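Local coordinates for protein Udp-n-acetylglucosamine pyrophosphorylase (PDB 4BQH) that probably catalyses the formation of UDP-N-acetylglucosamine and diphosphate from N-acetylglucosamine 1-phosphate and UTP, at residues E153-R158 with F198-E203; K171-L176 with R202-F207; V213-E218 with C232-G237; Y380-K385 with I397-F402. All blocks are in the same frame, centred on the assembly; numbering follows the deposited sequence.

How the interactions relate
The four contacts fall into two pairs. Interactions 1 and 2, with centres about 8 Å apart, both end on the chain around R202 and E203; they are joined by the salt bridge of R173 NE to E201 OE2 (3.1 Å) and by I155 and L200 packing on L176. Interactions 3 and 4 have centres about 7 Å apart and share the bound allosteric inhibitor, interaction 3 contributing V213, G236 and G237 to its pocket and interaction 4 Y380 and A401. Probable backbone hydrogen bonds, Y216 O to I397 N (2.7 Å) and G236 O to A401 N (3.0 Å), link them. Interaction 1 lies about 35 Å, centre to centre, from interaction 3.

Interaction 1: E153-R158 with F198-E203; sequences EKIRRR and FGLERE
R156 reaches from its helix across to the loop that carries F198 and G199, and its NH1 makes the one hydrogen bond between 153-158 and 198-203, to the carbonyl O of F198 at 2.9 Å. The bond is bent, 134° at the hydrogen: the donor stands above the carbonyl plane, and the oxygen in turn is tilted from the plane of the guanidinium. A turn at chi3 (63°) swings NE out of the line of the aliphatic chain. The same oxygen also lies close to R156 CD, at 3.4 Å, so the arginine meets it with both its methylene and its terminal nitrogen.

Packing on the flat group comes from G199. The glycine lays its CA over one face of the R156 guanidinium, 3.5 Å above the plane and displaced toward the rim, while its carbonyl carbon lies 3.7 Å from R156 CD.

The apolar part centres on the CD2 methyl of L200. It touches R156 CG at 3.7 Å and I155 CG2 at 4.0 Å, so that one leucine branch meets two consecutive helix residues. The I155 and L200 side chains cross at about a right angle.

The contact ties helix 147-166 to the loop leading from helix 185-194 into strand 205-209. The F198 side chain packs on F148, M149 and C152 of the first helix and meets the rings of F191 and F192 on the second, while I155 and L200 both pack on L176 of strand 175-180.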
# COMPACT_ATOMS: atom_id res chain seq x y z
N GLU A 153 6.57 9.98 9.54
CA GLU A 153 7.85 10.65 9.57
C GLU A 153 8.50 10.66 8.19
O GLU A 153 9.16 11.62 7.82
CB GLU A 153 8.77 10.00 10.60
CG GLU A 153 8.37 10.39 12.00
CD GLU A 153 9.28 9.81 13.08
OE1 GLU A 153 10.26 9.12 12.75
OE2 GLU A 153 8.98 10.07 14.26
N LYS A 154 8.29 9.60 7.40
CA LYS A 154 8.79 9.61 6.03
C LYS A 154 8.11 10.73 5.23
O LYS A 154 8.77 11.44 4.48
CB LYS A 154 8.58 8.25 5.35
CG LYS A 154 9.51 7.16 5.89
CD LYS A 154 9.13 5.76 5.37
CE LYS A 154 10.17 4.72 5.78
NZ LYS A 154 9.75 3.34 5.32
N ILE A 155 6.81 10.93 5.44
CA ILE A 155 6.10 12.00 4.73
C ILE A 155 6.69 13.34 5.15
O ILE A 155 6.99 14.19 4.30
CB ILE A 155 4.60 11.98 5.04
CG1 ILE A 155 3.97 10.76 4.37
CG2 ILE A 155 3.92 13.30 4.60
CD1 ILE A 155 2.51 10.56 4.69
N ARG A 156 6.83 13.53 6.45
CA ARG A 156 7.41 14.81 6.96
C ARG A 156 8.78 15.10 6.36
O ARG A 156 9.09 16.25 5.99
CB ARG A 156 7.47 14.79 8.49
CG ARG A 156 6.09 15.00 9.13
CD ARG A 156 6.06 14.59 10.58
NE ARG A 156 6.97 15.45 11.33
CZ ARG A 156 7.50 15.12 12.50
NH1 ARG A 156 7.18 13.97 13.10
NH2 ARG A 156 8.35 15.96 13.07
N ARG A 157 9.63 14.09 6.29
CA ARG A 157 10.96 14.27 5.70
C ARG A 157 10.92 14.61 4.20
O ARG A 157 11.62 15.53 3.75
CB ARG A 157 11.85 13.06 6.00
CG ARG A 157 13.28 13.22 5.53
CD ARG A 157 14.00 14.37 6.22
NE ARG A 157 15.33 14.44 5.63
CZ ARG A 157 15.99 15.55 5.36
NH1 ARG A 157 15.47 16.74 5.62
NH2 ARG A 157 17.19 15.45 4.82
N ARG A 158 10.11 13.88 3.44
CA ARG A 158 9.95 14.15 2.01
C ARG A 158 9.41 15.61 1.79
O ARG A 158 9.83 16.32 0.87
CB ARG A 158 9.04 13.12 1.34
CG ARG A 158 9.67 11.72 1.16
CD ARG A 158 10.81 11.66 0.14
NE ARG A 158 11.25 10.27 -0.04
CZ ARG A 158 12.36 9.89 -0.65
NH1 ARG A 158 13.20 10.78 -1.14
NH2 ARG A 158 12.63 8.58 -0.80
N PHE A 198 1.36 12.16 14.68
CA PHE A 198 2.79 11.88 14.44
C PHE A 198 3.52 13.04 13.77
O PHE A 198 4.47 12.85 13.01
CB PHE A 198 2.97 10.56 13.66
CG PHE A 198 2.26 9.39 14.31
CD1 PHE A 198 2.77 8.80 15.48
CD2 PHE A 198 1.06 8.91 13.80
CE1 PHE A 198 2.10 7.74 16.08
CE2 PHE A 198 0.39 7.84 14.40
CZ PHE A 198 0.92 7.26 15.54
N GLY A 199 3.09 14.25 14.12
CA GLY A 199 3.74 15.46 13.62
C GLY A 199 3.11 16.04 12.36
O GLY A 199 3.48 17.14 11.94
N LEU A 200 2.17 15.31 11.76
CA LEU A 200 1.40 15.81 10.61
C LEU A 200 0.32 16.80 11.04
O LEU A 200 -0.10 16.80 12.20
CB LEU A 200 0.73 14.67 9.84
CG LEU A 200 1.69 13.62 9.26
CD1 LEU A 200 0.88 12.50 8.62
CD2 LEU A 200 2.62 14.23 8.23
N GLU A 201 -0.16 17.62 10.12
CA GLU A 201 -1.36 18.43 10.39
C GLU A 201 -2.61 17.57 10.36
O GLU A 201 -2.78 16.76 9.46
CB GLU A 201 -1.51 19.53 9.34
CG GLU A 201 -0.34 20.49 9.23
CD GLU A 201 -0.42 21.39 7.99
OE1 GLU A 201 -1.14 21.05 7.02
OE2 GLU A 201 0.26 22.43 7.97
N ARG A 202 -3.51 17.76 11.33
CA ARG A 202 -4.76 17.02 11.34
C ARG A 202 -5.50 17.14 10.00
O ARG A 202 -6.08 16.17 9.53
CB ARG A 202 -5.64 17.49 12.51
CG ARG A 202 -7.07 16.96 12.51
CD ARG A 202 -7.87 17.41 13.72
NE ARG A 202 -7.53 18.77 14.13
CZ ARG A 202 -6.88 19.10 15.25
NH1 ARG A 202 -6.51 18.16 16.12
NH2 ARG A 202 -6.61 20.37 15.51
N GLU A 203 -5.44 18.32 9.39
CA GLU A 203 -6.18 18.60 8.16
C GLU A 203 -5.66 17.79 6.95
O GLU A 203 -6.38 17.65 5.96
CB GLU A 203 -6.15 20.09 7.83
CG GLU A 203 -6.93 20.98 8.81
CD GLU A 203 -6.23 21.21 10.16
OE1 GLU A 203 -5.02 20.86 10.34
OE2 GLU A 203 -6.91 21.76 11.07

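Interaction 2: K171-L176 with R202-F207; sequences KARVQL and REQVHF. With SO4 (sulfate ion), chain D.
H206 and Q175 cross obliquely, the imidazole and amide planes 58° apart, yet the bond between them is straight: H206 NE2 donates to Q175 OE1 at 2.6 Å with 168° at the hydrogen. The donor lies in the carbonyl plane of the amide and the oxygen in the plane of the ring. At the other nitrogen, H206 ND1 donates to sulfate O1 at 2.8 Å and weakly to O3, which is consistent with an imidazole protonated on both nitrogens. R249 and H267 also hold this sulfate, probably a crystallisation ion.

The backbones form the parallel join of a beta-alpha-beta unit, strand 175-180, helix 185-194 and strand 205-209, in the central sheet of a GT-A-type fold. L176 N bonds to Q204 O and H206 N to L176 O, each at 2.8 Å, and L176 and V205 put their side chains on one face of the sheet.

Q204 has CG in the crowded position between its backbone N and carbonyl carbon (chi1 80°), and the chain beyond is extended. NE2 reaches V174 O at 2.8 Å, with that oxygen in the amide plane; its second partner is Q159 OE1, and OE1 accepts from E201 N, so the amide is gripped at both ends. R173 crosses Q204 at about a right angle, its CD 3.8 Å from Q204 OE1, with the guanidinium and amide planes inclined only modestly to each other.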
# COMPACT_ATOMS: atom_id res chain seq x y z
N LYS A 171 4.01 25.60 2.35
CA LYS A 171 4.29 24.31 2.95
C LYS A 171 4.02 23.24 1.91
O LYS A 171 3.06 23.34 1.15
CB LYS A 171 3.42 24.09 4.20
CG LYS A 171 3.76 25.05 5.36
CD LYS A 171 5.08 24.70 6.06
CE LYS A 171 6.29 25.43 5.47
NZ LYS A 171 7.53 25.14 6.24
N ALA A 172 4.90 22.24 1.87
CA ALA A 172 4.71 21.07 0.99
C ALA A 172 3.84 20.12 1.78
O ALA A 172 4.16 19.82 2.93
CB ALA A 172 6.05 20.40 0.69
N ARG A 173 2.73 19.67 1.19
CA ARG A 173 1.81 18.81 1.94
C ARG A 173 1.39 17.59 1.11
O ARG A 173 0.77 17.72 0.06
CB ARG A 173 0.55 19.58 2.42
CG ARG A 173 0.82 20.59 3.54
CD ARG A 173 1.47 19.90 4.75
NE ARG A 173 1.82 20.81 5.84
CZ ARG A 173 3.06 21.12 6.22
NH1 ARG A 173 4.12 20.62 5.59
NH2 ARG A 173 3.25 21.94 7.24
N VAL A 174 1.74 16.42 1.62
CA VAL A 174 1.25 15.17 1.04
C VAL A 174 -0.04 14.79 1.82
O VAL A 174 0.00 14.68 3.05
CB VAL A 174 2.30 14.05 1.23
CG1 VAL A 174 1.71 12.68 0.82
CG2 VAL A 174 3.57 14.37 0.46
N GLN A 175 -1.17 14.62 1.13
CA GLN A 175 -2.41 14.19 1.83
C GLN A 175 -2.26 12.72 2.19
O GLN A 175 -1.91 11.92 1.33
CB GLN A 175 -3.63 14.38 0.95
CG GLN A 175 -3.83 15.84 0.50
CD GLN A 175 -4.11 16.76 1.67
OE1 GLN A 175 -4.85 16.42 2.59
NE2 GLN A 175 -3.48 17.94 1.66
N LEU A 176 -2.51 12.39 3.46
CA LEU A 176 -2.41 11.03 3.94
C LEU A 176 -3.82 10.47 4.03
O LEU A 176 -4.70 11.03 4.71
CB LEU A 176 -1.72 10.98 5.32
CG LEU A 176 -1.59 9.57 5.92
CD1 LEU A 176 -0.81 8.64 5.00
CD2 LEU A 176 -0.94 9.61 7.28
N ARG A 202 -3.51 17.76 11.33
CA ARG A 202 -4.76 17.02 11.34
C ARG A 202 -5.50 17.14 10.00
O ARG A 202 -6.08 16.17 9.53
CB ARG A 202 -5.64 17.49 12.51
CG ARG A 202 -7.07 16.96 12.51
CD ARG A 202 -7.87 17.41 13.72
NE ARG A 202 -7.53 18.77 14.13
CZ ARG A 202 -6.88 19.10 15.25
NH1 ARG A 202 -6.51 18.16 16.12
NH2 ARG A 202 -6.61 20.37 15.51
N GLU A 203 -5.44 18.32 9.39
CA GLU A 203 -6.18 18.60 8.16
C GLU A 203 -5.66 17.79 6.95
O GLU A 203 -6.38 17.65 5.96
CB GLU A 203 -6.15 20.09 7.83
CG GLU A 203 -6.93 20.98 8.81
CD GLU A 203 -6.23 21.21 10.16
OE1 GLU A 203 -5.02 20.86 10.34
OE2 GLU A 203 -6.91 21.76 11.07
N GLN A 204 -4.44 17.27 7.02
CA GLN A 204 -3.92 16.48 5.89
C GLN A 204 -4.12 14.97 6.03
O GLN A 204 -3.67 14.21 5.17
CB GLN A 204 -2.44 16.78 5.62
CG GLN A 204 -1.46 16.05 6.55
CD GLN A 204 -0.04 16.54 6.41
OE1 GLN A 204 0.45 17.27 7.27
NE2 GLN A 204 0.64 16.19 5.29
N VAL A 205 -4.75 14.54 7.12
CA VAL A 205 -5.00 13.13 7.38
C VAL A 205 -6.47 12.80 7.22
O VAL A 205 -7.33 13.41 7.88
CB VAL A 205 -4.50 12.71 8.77
CG1 VAL A 205 -4.72 11.21 8.96
CG2 VAL A 205 -3.01 13.07 8.88
N HIS A 206 -6.77 11.82 6.36
CA HIS A 206 -8.14 11.50 6.01
C HIS A 206 -8.36 10.05 6.28
O HIS A 206 -7.75 9.19 5.64
CB HIS A 206 -8.39 11.80 4.52
CG HIS A 206 -7.97 13.20 4.10
ND1 HIS A 206 -8.83 14.22 4.04
CD2 HIS A 206 -6.73 13.71 3.72
CE1 HIS A 206 -8.18 15.35 3.64
NE2 HIS A 206 -6.89 15.03 3.45
N PHE A 207 -9.23 9.74 7.24
CA PHE A 207 -9.55 8.35 7.54
C PHE A 207 -10.79 7.94 6.77
O PHE A 207 -11.79 8.66 6.74
CB PHE A 207 -9.82 8.18 9.04
CG PHE A 207 -8.67 8.56 9.90
CD1 PHE A 207 -7.64 7.65 10.15
CD2 PHE A 207 -8.61 9.83 10.46
CE1 PHE A 207 -6.56 8.03 10.95
CE2 PHE A 207 -7.55 10.21 11.25
CZ PHE A 207 -6.52 9.30 11.50
S SO4 D . -12.38 14.77 4.33
O1 SO4 D . -11.48 13.78 4.96
O2 SO4 D . -13.72 14.17 4.06
O3 SO4 D . -11.78 15.22 3.06
O4 SO4 D . -12.61 15.89 5.28

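Interaction 3: V213-E218 with C232-G237; sequences VPCYDE and CAAPGG. With 9VU ((3S)-3-[2-(1,3-benzodioxol-5-yl)-2-oxidanylidene-ethyl]-4-bromanyl-5-methyl-3-oxidanyl-1H-indol-2-one), chain C.
V213 and A234 form a hydrogen-bonded pair in a small antiparallel sheet in which strand 230-234 lies between strands 213-214 and 225-227. The bonds V213 N to A234 O and A234 N to V213 O are both 2.9 Å long. The next pair, P214 with A233, is non-hydrogen-bonded and brings the two CA atoms to 4.0 Å.

From the backbone of V213 the side chain leads to the inhibitor. V213 CB lies 4.0 Å from A234 O of the partner strand. CG2, anti to the carbonyl carbon, meets G236 CA at 3.8 Å and ends against the benzodioxole ring of the ligand, 3.6 Å from its CAS. Beside it, the carbonyl O of G236 comes to 3.1 Å from CAX, the methylene of the dioxole. Valine and glycine thus line one wall of the allosteric pocket, while G48 O and D50 N also hydrogen-bond to the ligand.

Farther along, C215 N donates to C232 O from above the carbonyl plane. C215 and C232 are known to form a disulfide in this protein; whether the bond is intact here is doubtful, since C215 SG and C232 SG stand 2.9 Å apart.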
# COMPACT_ATOMS: atom_id res chain seq x y z
N VAL A 213 -16.53 -7.95 2.13
CA VAL A 213 -17.27 -8.59 1.04
C VAL A 213 -17.92 -9.86 1.62
O VAL A 213 -17.26 -10.62 2.33
CB VAL A 213 -16.30 -8.99 -0.10
CG1 VAL A 213 -17.02 -9.79 -1.18
CG2 VAL A 213 -15.73 -7.72 -0.74
N PRO A 214 -19.22 -10.08 1.35
CA PRO A 214 -19.88 -11.30 1.94
C PRO A 214 -19.25 -12.61 1.46
O PRO A 214 -18.62 -12.65 0.38
CB PRO A 214 -21.30 -11.22 1.39
CG PRO A 214 -21.51 -9.79 0.99
CD PRO A 214 -20.15 -9.30 0.52
N CYS A 215 -19.40 -13.67 2.26
CA CYS A 215 -19.04 -15.02 1.85
C CYS A 215 -20.30 -15.83 1.53
O CYS A 215 -21.35 -15.62 2.15
CB CYS A 215 -18.30 -15.77 2.94
SG CYS A 215 -17.31 -14.71 4.00
N TYR A 216 -20.17 -16.75 0.58
CA TYR A 216 -21.33 -17.41 -0.04
C TYR A 216 -21.29 -18.93 0.01
O TYR A 216 -20.24 -19.53 -0.13
CB TYR A 216 -21.41 -16.97 -1.51
CG TYR A 216 -21.71 -15.50 -1.67
CD1 TYR A 216 -20.68 -14.54 -1.63
CD2 TYR A 216 -23.02 -15.06 -1.84
CE1 TYR A 216 -20.98 -13.19 -1.77
CE2 TYR A 216 -23.33 -13.73 -1.98
CZ TYR A 216 -22.30 -12.80 -1.93
OH TYR A 216 -22.61 -11.50 -2.05
N ASP A 217 -22.46 -19.54 0.17
CA ASP A 217 -22.62 -20.97 -0.11
C ASP A 217 -22.50 -21.19 -1.62
O ASP A 217 -23.18 -20.53 -2.38
CB ASP A 217 -23.98 -21.46 0.39
CG ASP A 217 -24.16 -22.95 0.15
OD1 ASP A 217 -23.45 -23.75 0.78
OD2 ASP A 217 -25.03 -23.31 -0.68
N GLU A 218 -21.65 -22.13 -2.02
CA GLU A 218 -21.34 -22.37 -3.44
C GLU A 218 -22.55 -22.91 -4.19
O GLU A 218 -22.85 -22.46 -5.30
CB GLU A 218 -20.14 -23.31 -3.57
CG GLU A 218 -19.66 -23.52 -5.01
CD GLU A 218 -18.35 -24.30 -5.12
OE1 GLU A 218 -17.73 -24.64 -4.09
OE2 GLU A 218 -17.94 -24.60 -6.26
N CYS A 232 -21.40 -13.63 7.29
CA CYS A 232 -20.04 -13.97 7.00
C CYS A 232 -19.54 -12.96 5.96
O CYS A 232 -20.16 -12.78 4.91
CB CYS A 232 -19.96 -15.38 6.43
SG CYS A 232 -18.25 -15.89 6.42
N ALA A 233 -18.46 -12.27 6.29
CA ALA A 233 -17.82 -11.32 5.36
C ALA A 233 -16.34 -11.27 5.67
O ALA A 233 -15.89 -11.63 6.77
CB ALA A 233 -18.47 -9.93 5.44
N ALA A 234 -15.55 -10.86 4.67
CA ALA A 234 -14.10 -10.95 4.79
C ALA A 234 -13.49 -9.75 4.10
O ALA A 234 -14.15 -9.15 3.26
CB ALA A 234 -13.61 -12.23 4.15
N PRO A 235 -12.23 -9.40 4.45
CA PRO A 235 -11.56 -8.31 3.76
C PRO A 235 -11.56 -8.60 2.27
O PRO A 235 -11.30 -9.75 1.86
CB PRO A 235 -10.13 -8.37 4.32
CG PRO A 235 -10.30 -8.91 5.70
CD PRO A 235 -11.40 -9.96 5.54
N GLY A 236 -11.85 -7.58 1.47
CA GLY A 236 -12.03 -7.82 0.05
C GLY A 236 -10.74 -7.85 -0.76
O GLY A 236 -10.80 -8.18 -1.94
N GLY A 237 -9.62 -7.46 -0.17
CA GLY A 237 -8.37 -7.27 -0.97
C GLY A 237 -8.26 -5.80 -1.34
O GLY A 237 -9.22 -5.04 -1.17
OAN 9VU C . -20.96 -3.37 -4.56
CAH 9VU C . -20.37 -2.31 -4.81
NAG 9VU C . -20.82 -1.10 -4.45
CAC 9VU C . -19.95 -0.16 -4.91
CAB 9VU C . -20.03 1.17 -4.79
CAA 9VU C . -19.07 2.04 -5.34
CAF 9VU C . -18.02 1.47 -6.06
CAJ 9VU C . -17.02 2.31 -6.66
CAE 9VU C . -17.98 0.06 -6.16
BRA 9VU C . -16.50 -0.68 -7.09
CAD 9VU C . -18.93 -0.74 -5.60
CAI 9VU C . -19.17 -2.16 -5.56
OAL 9VU C . -19.46 -2.64 -6.88
CAM 9VU C . -17.98 -3.03 -5.09
CAO 9VU C . -17.62 -2.84 -3.60
OAP 9VU C . -18.39 -2.17 -2.90
CAQ 9VU C . -16.45 -3.48 -3.10
CAV 9VU C . -15.46 -4.01 -3.93
CAU 9VU C . -14.37 -4.62 -3.44
OAY 9VU C . -13.32 -5.17 -4.12
CAX 9VU C . -12.68 -6.02 -3.13
OAW 9VU C . -12.98 -5.37 -1.89
CAT 9VU C . -14.16 -4.73 -2.13
CAS 9VU C . -15.06 -4.23 -1.26
CAR 9VU C . -16.21 -3.59 -1.72

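Interaction 4: Y380-K385 with I397-F402; sequences YHAARK and IKLEAF. With 9VU ((3S)-3-[2-(1,3-benzodioxol-5-yl)-2-oxidanylidene-ethyl]-4-bromanyl-5-methyl-3-oxidanyl-1H-indol-2-one), chain C.
A beta hairpin of strands 381-387 and 394-400 carries this contact, and just beyond its paired strands Y380 and A401 line the inhibitor pocket. The A401 CB methyl sits over one face of the Y380 ring in a CH-pi contact, 3.9 Å from the ring centroid. The ring then points its hydroxyl at the ligand, where Y380 OH is 3.3 Å from CAV of the benzodioxole group.

In the strands, H381 with E400 and A383 with K398 are hydrogen-bonded pairs, each with two backbone bonds. The bond of H381 N to E400 O is 2.8 Å long and almost straight at 177°. With H381 CG beside its backbone N (chi1 -64°), the ring lies near the E400 O that this N already binds, and ND1 adds a weak bond to it at 3.4 Å. F402 presents its edge to a face of this imidazole in a T-shaped contact, centroids 5.3 Å apart and planes at 60°.

A382 and L399 form a non-hydrogen-bonded pair; A382 CB touches L399 CD2 at 3.8 Å and also meets I397 CG2. R384 runs alongside I397, with R384 CG 3.6 Å from I397 CD1. The aliphatic parts of K385 and K398 cross at about a right angle, K398 on the face that bears A383.

Helix 51-64 packs on the opposite face, the one bearing I397 and L399, through L58, L62 and S61, with V57 against Y380. M374 of helix 364-374 touches both Y380 and A401.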
# COMPACT_ATOMS: atom_id res chain seq x y z
N TYR A 380 -14.01 -11.27 -10.13
CA TYR A 380 -13.28 -11.36 -8.87
C TYR A 380 -12.59 -12.71 -8.76
O TYR A 380 -12.81 -13.61 -9.60
CB TYR A 380 -14.23 -11.16 -7.68
CG TYR A 380 -14.68 -9.73 -7.39
CD1 TYR A 380 -15.27 -8.94 -8.39
CD2 TYR A 380 -14.59 -9.20 -6.11
CE1 TYR A 380 -15.73 -7.66 -8.12
CE2 TYR A 380 -15.03 -7.92 -5.83
CZ TYR A 380 -15.60 -7.15 -6.83
OH TYR A 380 -16.07 -5.89 -6.57
N HIS A 381 -11.76 -12.85 -7.73
CA HIS A 381 -11.04 -14.08 -7.46
C HIS A 381 -11.77 -14.85 -6.39
O HIS A 381 -11.89 -14.39 -5.25
CB HIS A 381 -9.63 -13.74 -6.99
CG HIS A 381 -8.80 -13.03 -8.02
ND1 HIS A 381 -8.92 -11.70 -8.27
CD2 HIS A 381 -7.80 -13.50 -8.86
CE1 HIS A 381 -8.05 -11.34 -9.23
NE2 HIS A 381 -7.36 -12.44 -9.60
N ALA A 382 -12.30 -16.02 -6.75
CA ALA A 382 -13.10 -16.83 -5.83
C ALA A 382 -12.22 -17.91 -5.22
O ALA A 382 -11.38 -18.52 -5.92
CB ALA A 382 -14.27 -17.46 -6.57
N ALA A 383 -12.39 -18.17 -3.94
CA ALA A 383 -11.67 -19.25 -3.28
C ALA A 383 -12.63 -20.00 -2.36
O ALA A 383 -13.47 -19.38 -1.73
CB ALA A 383 -10.49 -18.70 -2.48
N ARG A 384 -12.51 -21.33 -2.32
CA ARG A 384 -13.27 -22.16 -1.38
C ARG A 384 -12.52 -22.23 -0.09
O ARG A 384 -11.32 -22.51 -0.08
CB ARG A 384 -13.46 -23.59 -1.92
CG ARG A 384 -14.20 -23.71 -3.24
CD ARG A 384 -13.28 -24.18 -4.36
NE ARG A 384 -13.85 -23.88 -5.68
CZ ARG A 384 -14.59 -24.72 -6.41
NH1 ARG A 384 -14.85 -25.95 -5.97
NH2 ARG A 384 -15.06 -24.32 -7.58
N LYS A 385 -13.21 -21.97 1.02
CA LYS A 385 -12.60 -21.85 2.32
C LYS A 385 -13.48 -22.51 3.36
O LYS A 385 -14.70 -22.55 3.21
CB LYS A 385 -12.44 -20.37 2.70
CG LYS A 385 -11.53 -19.55 1.81
CD LYS A 385 -10.09 -19.66 2.27
CE LYS A 385 -9.15 -18.99 1.27
NZ LYS A 385 -7.77 -19.51 1.44
N ILE A 397 -17.58 -19.65 -0.18
CA ILE A 397 -16.77 -18.98 -1.22
C ILE A 397 -16.45 -17.57 -0.73
O ILE A 397 -17.35 -16.83 -0.35
CB ILE A 397 -17.52 -18.90 -2.57
CG1 ILE A 397 -17.92 -20.30 -3.07
CG2 ILE A 397 -16.67 -18.15 -3.61
CD1 ILE A 397 -16.74 -21.23 -3.33
N LYS A 398 -15.16 -17.23 -0.74
CA LYS A 398 -14.71 -15.85 -0.46
C LYS A 398 -14.30 -15.20 -1.77
O LYS A 398 -13.81 -15.87 -2.67
CB LYS A 398 -13.58 -15.85 0.57
CG LYS A 398 -14.02 -16.37 1.93
CD LYS A 398 -13.00 -16.02 3.01
CE LYS A 398 -13.46 -16.46 4.40
NZ LYS A 398 -12.38 -16.23 5.42
N LEU A 399 -14.55 -13.90 -1.90
CA LEU A 399 -14.32 -13.21 -3.16
C LEU A 399 -13.36 -12.08 -2.92
O LEU A 399 -13.53 -11.33 -1.97
CB LEU A 399 -15.64 -12.64 -3.69
CG LEU A 399 -16.67 -13.70 -4.08
CD1 LEU A 399 -18.02 -13.03 -4.27
CD2 LEU A 399 -16.25 -14.43 -5.35
N GLU A 400 -12.37 -11.92 -3.79
CA GLU A 400 -11.40 -10.83 -3.61
C GLU A 400 -11.18 -10.10 -4.92
O GLU A 400 -11.29 -10.69 -5.99
CB GLU A 400 -10.06 -11.37 -3.07
CG GLU A 400 -10.15 -11.89 -1.63
CD GLU A 400 -8.84 -12.47 -1.09
OE1 GLU A 400 -7.92 -12.78 -1.87
OE2 GLU A 400 -8.74 -12.67 0.15
N ALA A 401 -10.86 -8.81 -4.83
CA ALA A 401 -10.36 -8.11 -6.01
C ALA A 401 -9.18 -7.23 -5.61
O ALA A 401 -9.08 -6.78 -4.46
CB ALA A 401 -11.45 -7.28 -6.69
N PHE A 402 -8.28 -7.00 -6.57
CA PHE A 402 -7.03 -6.27 -6.31
C PHE A 402 -6.89 -5.10 -7.26
O PHE A 402 -7.55 -5.08 -8.31
CB PHE A 402 -5.84 -7.23 -6.48
CG PHE A 402 -5.98 -8.43 -5.63
CD1 PHE A 402 -5.77 -8.34 -4.26
CD2 PHE A 402 -6.47 -9.62 -6.17
CE1 PHE A 402 -5.99 -9.44 -3.44
CE2 PHE A 402 -6.67 -10.74 -5.36
CZ PHE A 402 -6.43 -10.65 -3.99
OAN 9VU C . -20.96 -3.37 -4.56
CAH 9VU C . -20.37 -2.31 -4.81
NAG 9VU C . -20.82 -1.10 -4.45
CAC 9VU C . -19.95 -0.16 -4.91
CAB 9VU C . -20.03 1.17 -4.79
CAA 9VU C . -19.07 2.04 -5.34
CAF 9VU C . -18.02 1.47 -6.06
CAJ 9VU C . -17.02 2.31 -6.66
CAE 9VU C . -17.98 0.06 -6.16
BRA 9VU C . -16.50 -0.68 -7.09
CAD 9VU C . -18.93 -0.74 -5.60
CAI 9VU C . -19.17 -2.16 -5.56
OAL 9VU C . -19.46 -2.64 -6.88
CAM 9VU C . -17.98 -3.03 -5.09
CAO 9VU C . -17.62 -2.84 -3.60
OAP 9VU C . -18.39 -2.17 -2.90
CAQ 9VU C . -16.45 -3.48 -3.10
CAV 9VU C . -15.46 -4.01 -3.93
CAU 9VU C . -14.37 -4.62 -3.44
OAY 9VU C . -13.32 -5.17 -4.12
CAX 9VU C . -12.68 -6.02 -3.13
OAW 9VU C . -12.98 -5.37 -1.89
CAT 9VU C . -14.16 -4.73 -2.13
CAS 9VU C . -15.06 -4.23 -1.26
CAR 9VU C . -16.21 -3.59 -1.72